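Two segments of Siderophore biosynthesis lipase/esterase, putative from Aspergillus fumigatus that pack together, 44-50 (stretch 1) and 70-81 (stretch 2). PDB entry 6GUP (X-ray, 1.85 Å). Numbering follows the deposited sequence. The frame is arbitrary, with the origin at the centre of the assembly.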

# COMPACT_ATOMS: atom_id res chain seq x y z
N GLY A 44 -5.17 7.55 7.31
CA GLY A 44 -3.93 7.98 7.97
C GLY A 44 -2.68 7.66 7.16
O GLY A 44 -2.74 6.90 6.19
N LEU A 45 -1.56 8.27 7.55
CA LEU A 45 -0.28 8.04 6.87
C LEU A 45 0.11 6.56 6.99
O LEU A 45 0.22 6.04 8.10
CB LEU A 45 0.82 8.92 7.47
CG LEU A 45 2.23 8.78 6.89
CD1 LEU A 45 2.28 9.26 5.46
CD2 LEU A 45 3.25 9.53 7.74
N GLY A 46 0.31 5.91 5.85
CA GLY A 46 0.65 4.49 5.80
C GLY A 46 -0.52 3.52 5.81
O GLY A 46 -0.31 2.32 5.98
N ASP A 47 -1.74 4.02 5.64
CA ASP A 47 -2.94 3.17 5.65
C ASP A 47 -3.18 2.49 4.30
O ASP A 47 -3.31 1.27 4.23
CB ASP A 47 -4.20 3.98 6.04
CG ASP A 47 -4.23 4.35 7.52
OD1 ASP A 47 -3.21 4.19 8.22
OD2 ASP A 47 -5.30 4.80 7.98
N GLY A 48 -3.22 3.29 3.23
CA GLY A 48 -3.58 2.79 1.90
C GLY A 48 -5.07 2.51 1.83
O GLY A 48 -5.87 3.38 2.17
N LEU A 49 -5.43 1.29 1.42
CA LEU A 49 -6.83 0.83 1.45
C LEU A 49 -7.20 0.11 2.76
O LEU A 49 -8.34 -0.35 2.91
CB LEU A 49 -7.11 -0.10 0.27
CG LEU A 49 -6.68 0.35 -1.13
CD1 LEU A 49 -7.09 -0.69 -2.16
CD2 LEU A 49 -7.26 1.71 -1.49
N ALA A 50 -6.27 0.03 3.71
CA ALA A 50 -6.42 -0.81 4.91
C ALA A 50 -7.10 -0.14 6.11
O ALA A 50 -7.18 -0.75 7.18
CB ALA A 50 -5.07 -1.36 5.32
N PHE A 70 -14.92 6.43 -2.12
CA PHE A 70 -13.60 6.01 -2.61
C PHE A 70 -12.57 6.08 -1.49
O PHE A 70 -12.63 6.98 -0.65
CB PHE A 70 -13.11 6.92 -3.73
CG PHE A 70 -13.85 6.76 -5.03
CD1 PHE A 70 -15.08 7.38 -5.21
CD2 PHE A 70 -13.30 6.03 -6.08
CE1 PHE A 70 -15.77 7.25 -6.41
CE2 PHE A 70 -13.98 5.91 -7.28
CZ PHE A 70 -15.22 6.51 -7.45
N THR A 71 -11.65 5.13 -1.49
CA THR A 71 -10.41 5.20 -0.71
C THR A 71 -9.26 5.02 -1.69
O THR A 71 -9.49 4.55 -2.81
CB THR A 71 -10.35 4.11 0.38
OG1 THR A 71 -10.49 2.82 -0.22
CG2 THR A 71 -11.45 4.32 1.40
N LEU A 72 -8.04 5.39 -1.30
CA LEU A 72 -6.90 5.33 -2.23
C LEU A 72 -5.55 5.05 -1.58
O LEU A 72 -5.38 5.20 -0.37
CB LEU A 72 -6.81 6.63 -3.05
CG LEU A 72 -6.07 7.84 -2.48
CD1 LEU A 72 -6.03 8.97 -3.50
CD2 LEU A 72 -6.69 8.31 -1.17
N THR A 73 -4.61 4.64 -2.43
CA THR A 73 -3.21 4.52 -2.08
C THR A 73 -2.45 5.73 -2.60
O THR A 73 -2.77 6.28 -3.65
CB THR A 73 -2.56 3.25 -2.68
OG1 THR A 73 -2.67 3.28 -4.11
CG2 THR A 73 -3.23 2.00 -2.14
N LEU A 74 -1.44 6.14 -1.83
CA LEU A 74 -0.49 7.18 -2.21
C LEU A 74 0.89 6.52 -2.19
O LEU A 74 1.01 5.35 -1.85
CB LEU A 74 -0.56 8.34 -1.21
CG LEU A 74 -1.94 8.93 -0.92
CD1 LEU A 74 -1.91 9.82 0.31
CD2 LEU A 74 -2.47 9.71 -2.12
N THR A 75 1.92 7.28 -2.57
CA THR A 75 3.30 6.82 -2.40
C THR A 75 3.64 6.76 -0.90
O THR A 75 4.36 5.87 -0.46
CB THR A 75 4.31 7.73 -3.13
OG1 THR A 75 3.98 7.78 -4.53
CG2 THR A 75 5.75 7.23 -2.97
N SER A 76 3.09 7.71 -0.14
CA SER A 76 3.25 7.75 1.32
C SER A 76 2.56 6.60 2.07
O SER A 76 2.88 6.35 3.23
CB SER A 76 2.75 9.09 1.86
OG SER A 76 3.48 10.15 1.27
N SER A 77 1.60 5.93 1.43
CA SER A 77 1.05 4.67 1.93
C SER A 77 2.15 3.62 2.11
O SER A 77 2.18 2.90 3.11
CB SER A 77 -0.02 4.11 0.99
OG SER A 77 -1.03 5.07 0.72
N TYR A 78 3.06 3.56 1.14
CA TYR A 78 4.18 2.61 1.15
C TYR A 78 5.45 3.19 1.80
O TYR A 78 6.21 2.45 2.42
CB TYR A 78 4.46 2.12 -0.28
CG TYR A 78 3.22 1.59 -0.98
CD1 TYR A 78 2.72 0.32 -0.69
CD2 TYR A 78 2.55 2.35 -1.94
CE1 TYR A 78 1.58 -0.17 -1.32
CE2 TYR A 78 1.41 1.86 -2.58
CZ TYR A 78 0.94 0.60 -2.27
OH TYR A 78 -0.18 0.11 -2.89
N GLN A 79 5.65 4.50 1.67
CA GLN A 79 6.77 5.19 2.34
C GLN A 79 6.23 6.08 3.47
O GLN A 79 6.21 7.31 3.36
CB GLN A 79 7.59 6.01 1.33
CG GLN A 79 7.82 5.34 -0.01
CD GLN A 79 8.88 6.03 -0.86
OE1 GLN A 79 9.79 6.67 -0.35
NE2 GLN A 79 8.76 5.89 -2.18
N SER A 80 5.80 5.43 4.55
CA SER A 80 5.20 6.13 5.70
C SER A 80 6.22 6.70 6.71
O SER A 80 5.82 7.35 7.68
CB SER A 80 4.25 5.18 6.42
OG SER A 80 4.93 4.02 6.88
N TRP A 81 7.51 6.48 6.47
CA TRP A 81 8.58 6.85 7.41
C TRP A 81 9.28 8.17 7.06
O TRP A 81 10.07 8.65 7.86
CB TRP A 81 9.63 5.72 7.52
CG TRP A 81 9.83 4.96 6.26
CD1 TRP A 81 9.26 3.76 5.93
CD2 TRP A 81 10.59 5.36 5.11
NE1 TRP A 81 9.63 3.38 4.67
CE2 TRP A 81 10.45 4.35 4.14
CE3 TRP A 81 11.38 6.48 4.82
CZ2 TRP A 81 11.08 4.42 2.89
CZ3 TRP A 81 12.01 6.55 3.58
CH2 TRP A 81 11.85 5.52 2.63

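This is a close-packed contact without a single hydrogen bond across it, in which a glycine-rich double turn lays its bare backbone against a strand end and a short helical turn, with L45 and L49 adding apolar contacts.

Stretch 1 has no regular helix or strand, but it is far from shapeless. A type II turn runs from G44 to D47, closed by D47 N to G44 O at 3.1 Å, and a type II' turn follows directly from D47 to A50, closed by A50 N to D47 O at 3.3 Å. The polar backbone atoms that close these turns are paired inside the stretch, and D47, whose CB points away from the partner, adds a weak bond from G44 N to its OD2 (2.8 Å).

G46 lets the backbones come close; G48 fits for another reason. G46 and S77 lie only 3.9 Å apart, CA to CA, and G46 CA sits 3.5 Å from S77 O in a CA-H...O contact with an angle of 151° at the hydrogen. G46 calls for glycine twice over: its phi/psi of 86/11 would jam a CB against the preceding carbonyl oxygen, and an ideal CB would stand 2.9 Å from S80 CB, a clash. At G48 the argument is different. Its positive phi favours glycine, yet an ideal CB would come no nearer than 3.8 Å to T73 CG2 and S77 CB, so backbone conformation rather than crowding makes the case.

The two leucines supply the apolar grip. Both direct CB sideways, but their ends come nearer to stretch 2. L45 places CD1 3.6 Å from S76 CB, a carbon contact, and CD2 3.4 Å from S80 O, a carbonyl oxygen that the methyl covers without bonding. L49 sets CD2 3.7 Å from L72 CA and CG 4.0 Å from T73 CG2, packing along the backbone and a threonine methyl; L72 itself turns its CB away.

The polar price is visible. G48 O and L72 O approach to 3.2 Å, but both are acceptors and cannot bond to each other. T71 OG1, 3.6 Å from L49 CD2, and S80 O are buried by the contact with no partner in the model. S77 OG fares better: it accepts a nearly straight bond from L74 N (2.8 Å, 175°), a link within stretch 2, while the same oxygen packs 3.6 Å from G48 CA. The rule here is shape first, with polar groups largely satisfied within each stretch or elsewhere in the structure.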